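Local coordinates for filamentation induced by cAMP protein Fic (Desulfovibrio alaskensis, PDB 4RGL) that is a mostly helical Fic/DOC-family protein that also carries a C-terminal domain of the helix-turn-helix clan, at residues L169-F181 and A231-L245. Residues are numbered along the deposited sequence; the frame is centred on the assembly and turned at random.
Sequences LVASCIFHYEFEF and ADSQADATPFVEFML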
loop_
_atom_site.group_PDB
_atom_site.type_symbol
_atom_site.label_atom_id
_atom_site.label_comp_id
_atom_site.label_asym_id
_atom_site.label_seq_id
_atom_site.Cartn_x
_atom_site.Cartn_y
_atom_site.Cartn_z
ATOM N N LEU A 169 -3.853 -13.532 -10.798
ATOM C CA LEU A 169 -5.013 -12.705 -10.421
ATOM C C LEU A 169 -6.137 -13.566 -9.846
ATOM O O LEU A 169 -6.710 -13.220 -8.814
ATOM C CB LEU A 169 -5.530 -11.904 -11.633
ATOM C CG LEU A 169 -4.633 -10.766 -12.115
ATOM C CD1 LEU A 169 -5.085 -10.253 -13.467
ATOM C CD2 LEU A 169 -4.590 -9.633 -11.103
ATOM N N VAL A 170 -6.416 -14.717 -10.485
ATOM C CA VAL A 170 -7.462 -15.640 -10.036
ATOM C C VAL A 170 -6.959 -16.459 -8.838
ATOM O O VAL A 170 -7.666 -16.589 -7.841
ATOM C CB VAL A 170 -7.927 -16.569 -11.195
ATOM C CG1 VAL A 170 -9.009 -17.538 -10.720
ATOM C CG2 VAL A 170 -8.417 -15.751 -12.386
ATOM N N ALA A 171 -5.719 -16.989 -8.933
ATOM C CA ALA A 171 -5.119 -17.828 -7.892
ATOM C C ALA A 171 -5.085 -17.109 -6.536
ATOM O O ALA A 171 -5.342 -17.741 -5.509
ATOM C CB ALA A 171 -3.713 -18.236 -8.298
ATOM N N SER A 172 -4.790 -15.774 -6.533
ATOM C CA SER A 172 -4.754 -14.978 -5.297
ATOM C C SER A 172 -6.142 -14.883 -4.669
ATOM O O SER A 172 -6.269 -14.954 -3.448
ATOM C CB SER A 172 -4.208 -13.581 -5.570
ATOM O OG SER A 172 -5.087 -12.836 -6.395
ATOM N N CYS A 173 -7.186 -14.747 -5.503
ATOM C CA CYS A 173 -8.563 -14.673 -5.022
ATOM C C CYS A 173 -8.999 -16.022 -4.455
ATOM O O CYS A 173 -9.627 -16.067 -3.392
ATOM C CB CYS A 173 -9.500 -14.213 -6.135
ATOM S SG CYS A 173 -9.172 -12.539 -6.733
ATOM N N ILE A 174 -8.682 -17.128 -5.172
ATOM C CA ILE A 174 -9.048 -18.479 -4.730
ATOM C C ILE A 174 -8.376 -18.791 -3.379
ATOM O O ILE A 174 -9.040 -19.289 -2.461
ATOM C CB ILE A 174 -8.674 -19.542 -5.803
ATOM C CG1 ILE A 174 -9.342 -19.234 -7.183
ATOM C CG2 ILE A 174 -9.018 -20.948 -5.320
ATOM C CD1 ILE A 174 -10.901 -19.388 -7.223
ATOM N N PHE A 175 -7.065 -18.471 -3.249
ATOM C CA PHE A 175 -6.329 -18.707 -2.007
ATOM C C PHE A 175 -6.947 -17.915 -0.851
ATOM O O PHE A 175 -7.175 -18.473 0.219
ATOM C CB PHE A 175 -4.847 -18.341 -2.172
ATOM C CG PHE A 175 -3.999 -18.676 -0.963
ATOM C CD1 PHE A 175 -3.904 -17.793 0.108
ATOM C CD2 PHE A 175 -3.309 -19.878 -0.889
ATOM C CE1 PHE A 175 -3.156 -18.120 1.237
ATOM C CE2 PHE A 175 -2.544 -20.195 0.236
ATOM C CZ PHE A 175 -2.471 -19.314 1.290
ATOM N N HIS A 176 -7.227 -16.610 -1.080
ATOM C CA HIS A 176 -7.850 -15.730 -0.077
ATOM C C HIS A 176 -9.148 -16.346 0.434
ATOM O O HIS A 176 -9.372 -16.398 1.637
ATOM C CB HIS A 176 -8.128 -14.334 -0.698
ATOM C CG HIS A 176 -8.376 -13.241 0.308
ATOM N ND1 HIS A 176 -7.801 -11.990 0.167
ATOM C CD2 HIS A 176 -9.118 -13.252 1.441
ATOM C CE1 HIS A 176 -8.232 -11.277 1.193
ATOM N NE2 HIS A 176 -9.011 -12.000 1.998
ATOM N N TYR A 177 -9.979 -16.853 -0.487
ATOM C CA TYR A 177 -11.271 -17.454 -0.170
ATOM C C TYR A 177 -11.098 -18.730 0.644
ATOM O O TYR A 177 -11.794 -18.921 1.643
ATOM C CB TYR A 177 -12.043 -17.745 -1.462
ATOM C CG TYR A 177 -13.309 -18.545 -1.261
ATOM C CD1 TYR A 177 -14.477 -17.938 -0.808
ATOM C CD2 TYR A 177 -13.380 -19.880 -1.649
ATOM C CE1 TYR A 177 -15.666 -18.653 -0.688
ATOM C CE2 TYR A 177 -14.574 -20.596 -1.571
ATOM C CZ TYR A 177 -15.713 -19.981 -1.081
ATOM O OH TYR A 177 -16.883 -20.696 -0.967
ATOM N N GLU A 178 -10.177 -19.601 0.229
ATOM C CA GLU A 178 -9.925 -20.850 0.935
ATOM C C GLU A 178 -9.291 -20.590 2.305
ATOM O O GLU A 178 -9.735 -21.159 3.303
ATOM C CB GLU A 178 -9.029 -21.766 0.101
ATOM C CG GLU A 178 -9.719 -22.331 -1.130
ATOM C CD GLU A 178 -10.938 -23.183 -0.829
ATOM O OE1 GLU A 178 -10.866 -24.019 0.100
ATOM O OE2 GLU A 178 -11.961 -23.020 -1.529
ATOM N N PHE A 179 -8.282 -19.682 2.356
ATOM C CA PHE A 179 -7.576 -19.330 3.592
ATOM C C PHE A 179 -8.547 -18.775 4.639
ATOM O O PHE A 179 -8.439 -19.119 5.812
ATOM C CB PHE A 179 -6.462 -18.299 3.300
ATOM C CG PHE A 179 -5.569 -17.993 4.477
ATOM C CD1 PHE A 179 -5.918 -17.011 5.402
ATOM C CD2 PHE A 179 -4.366 -18.663 4.650
ATOM C CE1 PHE A 179 -5.103 -16.748 6.509
ATOM C CE2 PHE A 179 -3.538 -18.378 5.742
ATOM C CZ PHE A 179 -3.914 -17.421 6.665
ATOM N N GLU A 180 -9.496 -17.914 4.213
ATOM C CA GLU A 180 -10.469 -17.308 5.128
ATOM C C GLU A 180 -11.394 -18.388 5.725
ATOM O O GLU A 180 -11.774 -18.295 6.893
ATOM C CB GLU A 180 -11.296 -16.224 4.397
ATOM C CG GLU A 180 -12.023 -15.251 5.331
ATOM C CD GLU A 180 -13.374 -15.707 5.872
ATOM O OE1 GLU A 180 -13.879 -16.758 5.414
ATOM O OE2 GLU A 180 -13.973 -14.950 6.669
ATOM N N PHE A 181 -11.743 -19.418 4.921
ATOM C CA PHE A 181 -12.595 -20.511 5.383
ATOM C C PHE A 181 -11.883 -21.358 6.446
ATOM O O PHE A 181 -12.527 -21.823 7.396
ATOM C CB PHE A 181 -13.026 -21.398 4.201
ATOM C CG PHE A 181 -13.697 -22.694 4.610
ATOM C CD1 PHE A 181 -15.040 -22.720 4.967
ATOM C CD2 PHE A 181 -12.978 -23.887 4.651
ATOM C CE1 PHE A 181 -15.651 -23.916 5.371
ATOM C CE2 PHE A 181 -13.587 -25.076 5.064
ATOM C CZ PHE A 181 -14.922 -25.085 5.409
ATOM N N ALA A 231 -20.831 -16.652 -0.907
ATOM C CA ALA A 231 -19.929 -17.606 -1.558
ATOM C C ALA A 231 -19.681 -18.825 -0.659
ATOM O O ALA A 231 -19.627 -19.953 -1.151
ATOM C CB ALA A 231 -18.611 -16.927 -1.900
ATOM N N ASP A 232 -19.580 -18.597 0.671
ATOM C CA ASP A 232 -19.415 -19.667 1.661
ATOM C C ASP A 232 -20.692 -20.542 1.738
ATOM O O ASP A 232 -20.596 -21.772 1.780
ATOM C CB ASP A 232 -19.088 -19.060 3.049
ATOM C CG ASP A 232 -19.067 -20.066 4.187
ATOM O OD1 ASP A 232 -18.548 -21.184 3.981
ATOM O OD2 ASP A 232 -19.478 -19.700 5.306
ATOM N N SER A 233 -21.881 -19.900 1.728
ATOM C CA SER A 233 -23.169 -20.598 1.816
ATOM C C SER A 233 -23.450 -21.422 0.548
ATOM O O SER A 233 -23.955 -22.547 0.641
ATOM C CB SER A 233 -24.301 -19.597 2.045
ATOM O OG SER A 233 -25.564 -20.242 2.106
ATOM N N GLN A 234 -23.133 -20.858 -0.631
ATOM C CA GLN A 234 -23.404 -21.513 -1.908
ATOM C C GLN A 234 -22.221 -22.434 -2.321
ATOM O O GLN A 234 -22.305 -23.124 -3.345
ATOM C CB GLN A 234 -23.678 -20.454 -3.002
ATOM C CG GLN A 234 -24.455 -20.992 -4.219
ATOM C CD GLN A 234 -25.898 -21.353 -3.889
ATOM O OE1 GLN A 234 -26.456 -20.946 -2.855
ATOM N NE2 GLN A 234 -26.552 -22.064 -4.799
ATOM N N ALA A 235 -21.135 -22.475 -1.481
ATOM C CA ALA A 235 -19.940 -23.311 -1.725
ATOM C C ALA A 235 -19.318 -23.019 -3.123
ATOM O O ALA A 235 -18.964 -23.951 -3.855
ATOM C CB ALA A 235 -20.297 -24.791 -1.603
ATOM N N ASP A 236 -19.181 -21.723 -3.474
ATOM C CA ASP A 236 -18.644 -21.316 -4.774
ATOM C C ASP A 236 -17.795 -20.044 -4.634
ATOM O O ASP A 236 -18.296 -19.018 -4.179
ATOM C CB ASP A 236 -19.793 -21.088 -5.777
ATOM C CG ASP A 236 -19.338 -20.725 -7.178
ATOM O OD1 ASP A 236 -18.156 -20.996 -7.510
ATOM O OD2 ASP A 236 -20.179 -20.242 -7.966
ATOM N N ALA A 237 -16.518 -20.107 -5.058
ATOM C CA ALA A 237 -15.596 -18.964 -4.952
ATOM C C ALA A 237 -15.883 -17.898 -6.027
ATOM O O ALA A 237 -15.510 -16.737 -5.853
ATOM C CB ALA A 237 -14.163 -19.443 -5.074
ATOM N N THR A 238 -16.539 -18.303 -7.140
ATOM C CA THR A 238 -16.802 -17.439 -8.305
ATOM C C THR A 238 -17.259 -15.977 -7.880
ATOM O O THR A 238 -16.634 -15.008 -8.314
ATOM C CB THR A 238 -17.850 -18.094 -9.224
ATOM O OG1 THR A 238 -17.378 -19.384 -9.614
ATOM C CG2 THR A 238 -18.157 -17.254 -10.458
ATOM N N PRO A 239 -18.346 -15.806 -7.060
ATOM C CA PRO A 239 -18.803 -14.435 -6.740
ATOM C C PRO A 239 -17.746 -13.628 -5.972
ATOM O O PRO A 239 -17.643 -12.411 -6.161
ATOM C CB PRO A 239 -20.054 -14.669 -5.886
ATOM C CG PRO A 239 -19.927 -16.072 -5.388
ATOM C CD PRO A 239 -19.235 -16.821 -6.464
ATOM N N PHE A 240 -16.954 -14.306 -5.111
ATOM C CA PHE A 240 -15.878 -13.655 -4.363
ATOM C C PHE A 240 -14.757 -13.213 -5.315
ATOM O O PHE A 240 -14.219 -12.108 -5.168
ATOM C CB PHE A 240 -15.326 -14.599 -3.272
ATOM C CG PHE A 240 -14.148 -14.040 -2.501
ATOM C CD1 PHE A 240 -14.343 -13.146 -1.453
ATOM C CD2 PHE A 240 -12.851 -14.453 -2.785
ATOM C CE1 PHE A 240 -13.255 -12.636 -0.737
ATOM C CE2 PHE A 240 -11.765 -13.946 -2.064
ATOM C CZ PHE A 240 -11.975 -13.046 -1.040
ATOM N N VAL A 241 -14.421 -14.071 -6.305
ATOM C CA VAL A 241 -13.385 -13.770 -7.296
ATOM C C VAL A 241 -13.801 -12.540 -8.114
ATOM O O VAL A 241 -12.995 -11.629 -8.301
ATOM C CB VAL A 241 -13.101 -14.995 -8.208
ATOM C CG1 VAL A 241 -12.067 -14.655 -9.282
ATOM C CG2 VAL A 241 -12.643 -16.192 -7.381
ATOM N N GLU A 242 -15.095 -12.472 -8.509
ATOM C CA GLU A 242 -15.637 -11.306 -9.212
ATOM C C GLU A 242 -15.486 -10.046 -8.368
ATOM O O GLU A 242 -15.089 -9.004 -8.889
ATOM C CB GLU A 242 -17.122 -11.520 -9.570
ATOM C CG GLU A 242 -17.365 -12.506 -10.704
ATOM C CD GLU A 242 -18.827 -12.630 -11.104
ATOM O OE1 GLU A 242 -19.687 -12.034 -10.416
ATOM O OE2 GLU A 242 -19.110 -13.313 -12.114
ATOM N N PHE A 243 -15.803 -10.139 -7.047
ATOM C CA PHE A 243 -15.716 -8.994 -6.142
ATOM C C PHE A 243 -14.287 -8.519 -6.012
ATOM O O PHE A 243 -14.026 -7.319 -6.139
ATOM C CB PHE A 243 -16.281 -9.344 -4.749
ATOM C CG PHE A 243 -16.247 -8.185 -3.768
ATOM C CD1 PHE A 243 -17.313 -7.294 -3.681
ATOM C CD2 PHE A 243 -15.134 -7.966 -2.959
ATOM C CE1 PHE A 243 -17.270 -6.209 -2.796
ATOM C CE2 PHE A 243 -15.083 -6.868 -2.094
ATOM C CZ PHE A 243 -16.154 -5.999 -2.015
HETATM N N MSE A 244 -13.349 -9.453 -5.728
HETATM C CA MSE A 244 -11.954 -9.102 -5.499
HETATM C C MSE A 244 -11.298 -8.556 -6.775
HETATM O O MSE A 244 -10.658 -7.503 -6.720
HETATM C CB MSE A 244 -11.174 -10.298 -4.973
HETATM C CG MSE A 244 -9.851 -9.907 -4.315
HETATM SE SE MSE A 244 -10.091 -8.594 -2.876
HETATM C CE MSE A 244 -11.342 -9.578 -1.781
ATOM N N LEU A 245 -11.482 -9.252 -7.941
ATOM C CA LEU A 245 -10.946 -8.755 -9.222
ATOM C C LEU A 245 -11.544 -7.398 -9.554
ATOM O O LEU A 245 -10.862 -6.543 -10.122
ATOM C CB LEU A 245 -11.210 -9.746 -10.372
ATOM C CG LEU A 245 -10.411 -11.059 -10.334
ATOM C CD1 LEU A 245 -10.824 -11.971 -11.471
ATOM C CD2 LEU A 245 -8.914 -10.798 -10.392
#
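C173 and V241 have the nearest CA atoms, 5.4 Å apart, where helices 169-181 and 238-245 pack with N-to-C directions at 121° and axes 9.3 Å apart at their closest. The side chains meeting there are apolar. C173 turns toward the second helix, and its SG sits 3.5 Å from CB of selenomethionine M244. On its flank, V241 CG2 touches both C173 CB and I174 CD1, and L245 CD2 reaches back to L169 CB.

Y177 is the most heavily covered residue of the contact. Its CG is anti to the backbone N (chi1 172°), which sends the ring to the turn between helices 221-234 and 238-257. A237 CB lies over one ring face, a CH-pi contact 3.9 Å from the Y177 centroid, while CE1 meets A231 CB. Y177 OH donates a weak 2.8 Å hydrogen bond to A231 O. That carbonyl also accepts from D236 N in the Schellman motif that ends the helix, with A235 at positive phi; D236 OD1 then accepts from T238 N, capping the next helix. F240 joins H176 and Y177 in an aromatic cluster: its edge points at the H176 face in an offset edge-to-face pair, planes at 60°, and F240 CE2 comes to 3.3 Å from C173 O, near the ring plane.

The contact thus joins a helix of the Fic/DOC family region to the turn between two later helices. Q197 bonds H176 ND1, and R136 forms salt bridges with both E180 and D232, tying the two segments together. Helix 150-163 meets I174 through W160, helix 16-32 packs on L169, V241 and L245, and Y224 and L228 of helix 221-234 touch F240.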